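Local coordinates for protein Alpha/beta fold hydrolase (Pseudomonas aeruginosa, PDB 6I8W) that degrades membrane phospholipids as a membrane-bound phospholipase A and acts as a virulence factor of this bacterium, at residues 82-87 and 292-297; 155-160 and 248-253. All blocks are in the same frame, centred on the assembly; numbering follows the deposited sequence.

How distant parts of an alpha/beta hydrolase chain come together at its sheet can be followed in two nested contacts whose centres lie about 16 Å apart. Along the chain the order is 82-87, 155-160, 248-253, 292-297, placing interaction 2 wholly inside the loop that interaction 1 closes. Interaction 2 pairs neighbouring strands 154-160 and 250-255 of the mixed sheet, whereas interaction 1 sets the start of helix 293-308 against the loop between helix 79-82 and strand 90-94. That helix is common ground, since it also packs on Ser156, Ala158 and Pro249. The contacts touch directly where Thr296 CG2 lies 4.0 Å from Leu253 CD1, joining helix to sheet.

Interaction 1: 82-87 and 292-297; sequences ARPLTE and RPEETA
Arg83 and Glu294 face each other at the solvent-exposed side of this contact without forming a salt bridge. Arg83 occurs in two conformers, and its approaches hold for one of them. In that one the aliphatic part comes nearest, CG lying 4.4 Å from Glu294 OE2. Its NE stands 4.6 Å from Glu294 OE2, with the oxygen well out of the guanidinium plane, and any attraction is therefore probably only a general one between opposite charges. In the same conformer NH1 can bond to Leu37 O, near the end of the long N-terminal helix 3-38, so this anchoring is not certain.

Pro84, next along, makes the largest share of the first segment's side of the contact. Its CG projects to within 3.6 Å of Ala297 CB, an apolar touch between ring and methyl group. The same CG is 3.8 Å from Glu294 OE1, while CD lies nearer to OE2, so that both carboxylate oxygens lie against the proline ring. The glutamate reaches it by a bend in its chain: CG is anti to the carbonyl carbon (chi1 -66°), and chi2 of -92° then turns CD aside. In the alpha/beta hydrolase fold this joins the turn leading from helix 79-82 to strand 90-94 with the first turn of the C-terminal helix 293-308. Phe81 packs on Thr296 and Ala297, extending the junction.

Leu85 is buried, and its CD2 approaches Ala297 O only distantly, at 4.5 Å; its side chain also packs on Val91 of strand 90-94. The Leu85 backbone N is bonded to Ala82 O (2.8 Å), which helps to define the turn. Within 292-297, Arg292 grips Glu295 side-on, with NE 2.7 Å from OE1 and NH2 bonded to OE2, a pair that lies away from 82-87.

Interaction 2: 155-160 and 248-253; sequences LSLALI and APTLLL
Leu157 and Thr250 lie side by side and point the same way, Leu157 CD2 resting 3.8 Å from Thr250 CG2. The threonine methyl is anti to the backbone N, and OG1 (chi1 -61°) lies beside that nitrogen, where it is hydrogen-bonded to Ala248 O within its own segment. On the same face of the sheet Leu159 runs alongside Leu252, CD1 to CD2 at 3.9 Å, and its CD1 also meets the threonine methyl obliquely. The opposite face carries Ala158 beside Leu251, their CB atoms 4.2 Å apart, and then Ile160 beside Leu253, with the isoleucine CG2 branch touching Leu253 CD2 at 4.0 Å.

The alternation is that of any extended strand; the parallel register brings like faces together, the strand directions differing by only 13°. Leu157 N bonds to Pro249 O and Leu251 N to Leu157 O; Leu159 N then takes Leu251 O in a nearly straight bond (2.7 Å, 175°), and Leu253 N returns to Leu159 O at 3.0 Å. At the entry Pro249 CD presses on Leu155 O (3.3 Å), while Ser156 OG is held by His132 ND1 of the next strand. Tyr300 of helix 293-308 packs on Ala158, and Val279 of strand 276-281 on Leu251 and Leu253. Strands 154-160 and 250-255 are sixth and seventh across the mostly parallel eight-stranded sheet, order 1-2-4-3-5-6-7-8, that marks the alpha/beta hydrolase fold.

Interaction 1: 82-87 and 292-297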
loop_
_atom_site.group_PDB
_atom_site.type_symbol
_atom_site.label_atom_id
_atom_site.label_comp_id
_atom_site.label_asym_id
_atom_site.label_seq_id
_atom_site.Cartn_x
_atom_site.Cartn_y
_atom_site.Cartn_z
ATOM N N ALA A 82 1.179 -1.864 -11.772
ATOM C CA ALA A 82 2.174 -2.889 -12.073
ATOM C C ALA A 82 2.031 -3.421 -13.496
ATOM O O ALA A 82 2.985 -3.928 -14.074
ATOM C CB ALA A 82 2.047 -4.059 -11.063
ATOM N N ARG A 83 0.844 -3.286 -14.062
ATOM C CA ARG A 83 0.561 -3.835 -15.381
ATOM C C ARG A 83 1.604 -3.422 -16.445
ATOM O O ARG A 83 2.154 -4.278 -17.136
ATOM C CB ARG A 83 -0.855 -3.428 -15.795
ATOM C CG ARG A 83 -1.280 -3.866 -17.176
ATOM C CD ARG A 83 -2.767 -4.155 -17.171
ATOM N NE ARG A 83 -3.441 -3.872 -18.444
ATOM C CZ ARG A 83 -3.338 -4.616 -19.539
ATOM N NH1 ARG A 83 -2.559 -5.692 -19.546
ATOM N NH2 ARG A 83 -4.011 -4.279 -20.639
ATOM N N PRO A 84 1.902 -2.105 -16.576
ATOM C CA PRO A 84 2.921 -1.821 -17.614
ATOM C C PRO A 84 4.357 -2.149 -17.197
ATOM O O PRO A 84 5.257 -2.082 -18.023
ATOM C CB PRO A 84 2.776 -0.311 -17.856
ATOM C CG PRO A 84 2.247 0.211 -16.565
ATOM C CD PRO A 84 1.298 -0.859 -16.061
ATOM N N LEU A 85 4.564 -2.483 -15.928
ATOM C CA LEU A 85 5.898 -2.740 -15.399
ATOM C C LEU A 85 6.361 -4.191 -15.526
ATOM O O LEU A 85 7.562 -4.449 -15.569
ATOM C CB LEU A 85 5.957 -2.337 -13.906
ATOM C CG LEU A 85 5.585 -0.878 -13.660
ATOM C CD1 LEU A 85 5.625 -0.550 -12.167
ATOM C CD2 LEU A 85 6.556 -0.011 -14.441
ATOM N N THR A 86 5.427 -5.144 -15.557
ATOM C CA THR A 86 5.823 -6.548 -15.536
ATOM C C THR A 86 6.446 -7.014 -16.858
ATOM O O THR A 86 7.068 -8.071 -16.903
ATOM C CB THR A 86 4.632 -7.477 -15.204
ATOM O OG1 THR A 86 3.523 -7.155 -16.045
ATOM C CG2 THR A 86 4.204 -7.302 -13.756
ATOM N N GLU A 87 6.324 -6.213 -17.910
ATOM C CA GLU A 87 6.978 -6.535 -19.186
ATOM C C GLU A 87 8.492 -6.434 -19.064
ATOM O O GLU A 87 9.218 -7.235 -19.638
ATOM C CB GLU A 87 6.498 -5.604 -20.306
ATOM N N ARG A 292 -4.664 7.200 -10.835
ATOM C CA ARG A 292 -4.204 7.361 -12.212
ATOM C C ARG A 292 -2.989 6.450 -12.417
ATOM O O ARG A 292 -1.842 6.916 -12.463
ATOM C CB ARG A 292 -3.866 8.826 -12.500
ATOM C CG ARG A 292 -5.028 9.795 -12.225
ATOM C CD ARG A 292 -5.160 10.897 -13.268
ATOM N NE ARG A 292 -4.036 11.838 -13.288
ATOM C CZ ARG A 292 -3.989 12.988 -12.619
ATOM N NH1 ARG A 292 -5.011 13.368 -11.860
ATOM N NH2 ARG A 292 -2.923 13.772 -12.729
ATOM N N PRO A 293 -3.238 5.137 -12.522
ATOM C CA PRO A 293 -2.169 4.130 -12.456
ATOM C C PRO A 293 -1.180 4.198 -13.621
ATOM O O PRO A 293 0.020 4.152 -13.397
ATOM C CB PRO A 293 -2.931 2.793 -12.519
ATOM C CG PRO A 293 -4.383 3.131 -12.277
ATOM C CD PRO A 293 -4.561 4.528 -12.770
ATOM N N GLU A 294 -1.679 4.268 -14.847
ATOM C CA GLU A 294 -0.780 4.231 -16.011
ATOM C C GLU A 294 0.056 5.508 -16.066
ATOM O O GLU A 294 1.224 5.486 -16.434
ATOM C CB GLU A 294 -1.564 4.039 -17.323
ATOM C CG GLU A 294 -2.268 2.667 -17.450
ATOM C CD GLU A 294 -1.423 1.597 -18.153
ATOM O OE1 GLU A 294 -0.343 1.938 -18.694
ATOM O OE2 GLU A 294 -1.845 0.410 -18.175
ATOM N N GLU A 295 -0.555 6.620 -15.693
ATOM C CA GLU A 295 0.156 7.888 -15.630
ATOM C C GLU A 295 1.265 7.864 -14.561
ATOM O O GLU A 295 2.395 8.288 -14.802
ATOM C CB GLU A 295 -0.834 9.008 -15.368
ATOM C CG GLU A 295 -0.216 10.353 -15.137
ATOM C CD GLU A 295 -1.272 11.428 -15.038
ATOM O OE1 GLU A 295 -2.448 11.124 -15.351
ATOM O OE2 GLU A 295 -0.933 12.559 -14.616
ATOM N N THR A 296 0.941 7.365 -13.377
ATOM C CA THR A 296 1.916 7.258 -12.309
ATOM C C THR A 296 3.045 6.290 -12.692
ATOM O O THR A 296 4.211 6.559 -12.439
ATOM C CB THR A 296 1.252 6.774 -10.974
ATOM O OG1 THR A 296 0.150 7.631 -10.639
ATOM C CG2 THR A 296 2.266 6.808 -9.829
ATOM N N ALA A 297 2.687 5.169 -13.308
ATOM C CA ALA A 297 3.674 4.171 -13.753
ATOM C C ALA A 297 4.601 4.735 -14.814
ATOM O O ALA A 297 5.760 4.350 -14.909
ATOM C CB ALA A 297 2.974 2.917 -14.292
#

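Interaction 2: 155-160 and 248-253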
loop_
_atom_site.group_PDB
_atom_site.type_symbol
_atom_site.label_atom_id
_atom_site.label_comp_id
_atom_site.label_asym_id
_atom_site.label_seq_id
_atom_site.Cartn_x
_atom_site.Cartn_y
_atom_site.Cartn_z
ATOM N N LEU A 155 18.607 -0.153 -5.151
ATOM C CA LEU A 155 19.023 0.463 -6.405
ATOM C C LEU A 155 18.319 1.795 -6.651
ATOM O O LEU A 155 18.873 2.688 -7.283
ATOM C CB LEU A 155 18.758 -0.487 -7.570
ATOM C CG LEU A 155 19.441 -1.847 -7.479
ATOM C CD1 LEU A 155 18.886 -2.766 -8.552
ATOM C CD2 LEU A 155 20.964 -1.710 -7.597
ATOM N N SER A 156 17.080 1.911 -6.195
ATOM C CA SER A 156 16.371 3.183 -6.259
ATOM C C SER A 156 15.202 3.137 -5.292
ATOM O O SER A 156 14.782 2.064 -4.862
ATOM C CB SER A 156 15.876 3.497 -7.676
ATOM O OG SER A 156 14.744 2.703 -8.019
ATOM N N LEU A 157 14.682 4.314 -4.968
ATOM C CA LEU A 157 13.611 4.449 -3.994
ATOM C C LEU A 157 12.561 5.397 -4.544
ATOM O O LEU A 157 12.887 6.475 -5.029
ATOM C CB LEU A 157 14.163 4.972 -2.674
ATOM C CG LEU A 157 13.143 5.383 -1.610
ATOM C CD1 LEU A 157 12.371 4.153 -1.112
ATOM C CD2 LEU A 157 13.865 6.088 -0.459
ATOM N N ALA A 158 11.303 4.989 -4.489
ATOM C CA ALA A 158 10.213 5.858 -4.894
ATOM C C ALA A 158 9.288 6.012 -3.702
ATOM O O ALA A 158 8.740 5.031 -3.179
ATOM C CB ALA A 158 9.456 5.291 -6.120
ATOM N N LEU A 159 9.135 7.252 -3.273
ATOM C CA LEU A 159 8.288 7.580 -2.143
ATOM C C LEU A 159 7.039 8.206 -2.715
ATOM O O LEU A 159 7.072 9.317 -3.227
ATOM C CB LEU A 159 9.008 8.524 -1.171
ATOM C CG LEU A 159 10.267 7.921 -0.548
ATOM C CD1 LEU A 159 11.008 8.942 0.339
ATOM C CD2 LEU A 159 9.887 6.674 0.266
ATOM N N ILE A 160 5.943 7.466 -2.664
ATOM C CA ILE A 160 4.708 7.927 -3.261
ATOM C C ILE A 160 3.780 8.399 -2.148
ATOM O O ILE A 160 3.134 7.577 -1.493
ATOM C CB ILE A 160 4.059 6.801 -4.105
ATOM C CG1 ILE A 160 5.049 6.363 -5.207
ATOM C CG2 ILE A 160 2.712 7.261 -4.705
ATOM C CD1 ILE A 160 4.603 5.152 -6.024
ATOM N N ALA A 248 20.636 5.855 -2.497
ATOM C CA ALA A 248 19.923 5.562 -3.733
ATOM C C ALA A 248 19.274 6.806 -4.333
ATOM O O ALA A 248 18.882 7.705 -3.598
ATOM C CB ALA A 248 18.864 4.480 -3.468
ATOM N N PRO A 249 19.157 6.859 -5.674
ATOM C CA PRO A 249 18.299 7.884 -6.279
ATOM C C PRO A 249 16.889 7.740 -5.718
ATOM O O PRO A 249 16.383 6.617 -5.631
ATOM C CB PRO A 249 18.307 7.551 -7.783
ATOM C CG PRO A 249 19.391 6.568 -7.975
ATOM C CD PRO A 249 19.604 5.862 -6.661
ATOM N N THR A 250 16.263 8.851 -5.364
ATOM C CA THR A 250 14.987 8.810 -4.673
ATOM C C THR A 250 13.958 9.671 -5.398
ATOM O O THR A 250 14.147 10.876 -5.578
ATOM C CB THR A 250 15.134 9.295 -3.210
ATOM O OG1 THR A 250 16.039 8.430 -2.516
ATOM C CG2 THR A 250 13.788 9.288 -2.491
ATOM N N LEU A 251 12.872 9.036 -5.820
ATOM C CA LEU A 251 11.773 9.740 -6.449
ATOM C C LEU A 251 10.772 10.162 -5.382
ATOM O O LEU A 251 10.323 9.334 -4.588
ATOM C CB LEU A 251 11.089 8.860 -7.496
ATOM C CG LEU A 251 9.810 9.441 -8.117
ATOM C CD1 LEU A 251 10.102 10.750 -8.867
ATOM C CD2 LEU A 251 9.157 8.401 -9.073
ATOM N N LEU A 252 10.448 11.450 -5.360
ATOM C CA LEU A 252 9.378 11.981 -4.519
ATOM C C LEU A 252 8.183 12.238 -5.417
ATOM O O LEU A 252 8.239 13.129 -6.264
ATOM C CB LEU A 252 9.816 13.285 -3.818
ATOM C CG LEU A 252 11.139 13.190 -3.069
ATOM C CD1 LEU A 252 11.527 14.528 -2.433
ATOM C CD2 LEU A 252 11.051 12.071 -2.009
ATOM N N LEU A 253 7.116 11.459 -5.264
ATOM C CA LEU A 253 5.948 11.640 -6.132
ATOM C C LEU A 253 4.699 11.882 -5.290
ATOM O O LEU A 253 4.426 11.123 -4.352
ATOM C CB LEU A 253 5.753 10.421 -7.052
ATOM C CG LEU A 253 4.652 10.502 -8.123
ATOM C CD1 LEU A 253 4.999 9.706 -9.392
ATOM C CD2 LEU A 253 3.293 10.024 -7.550
#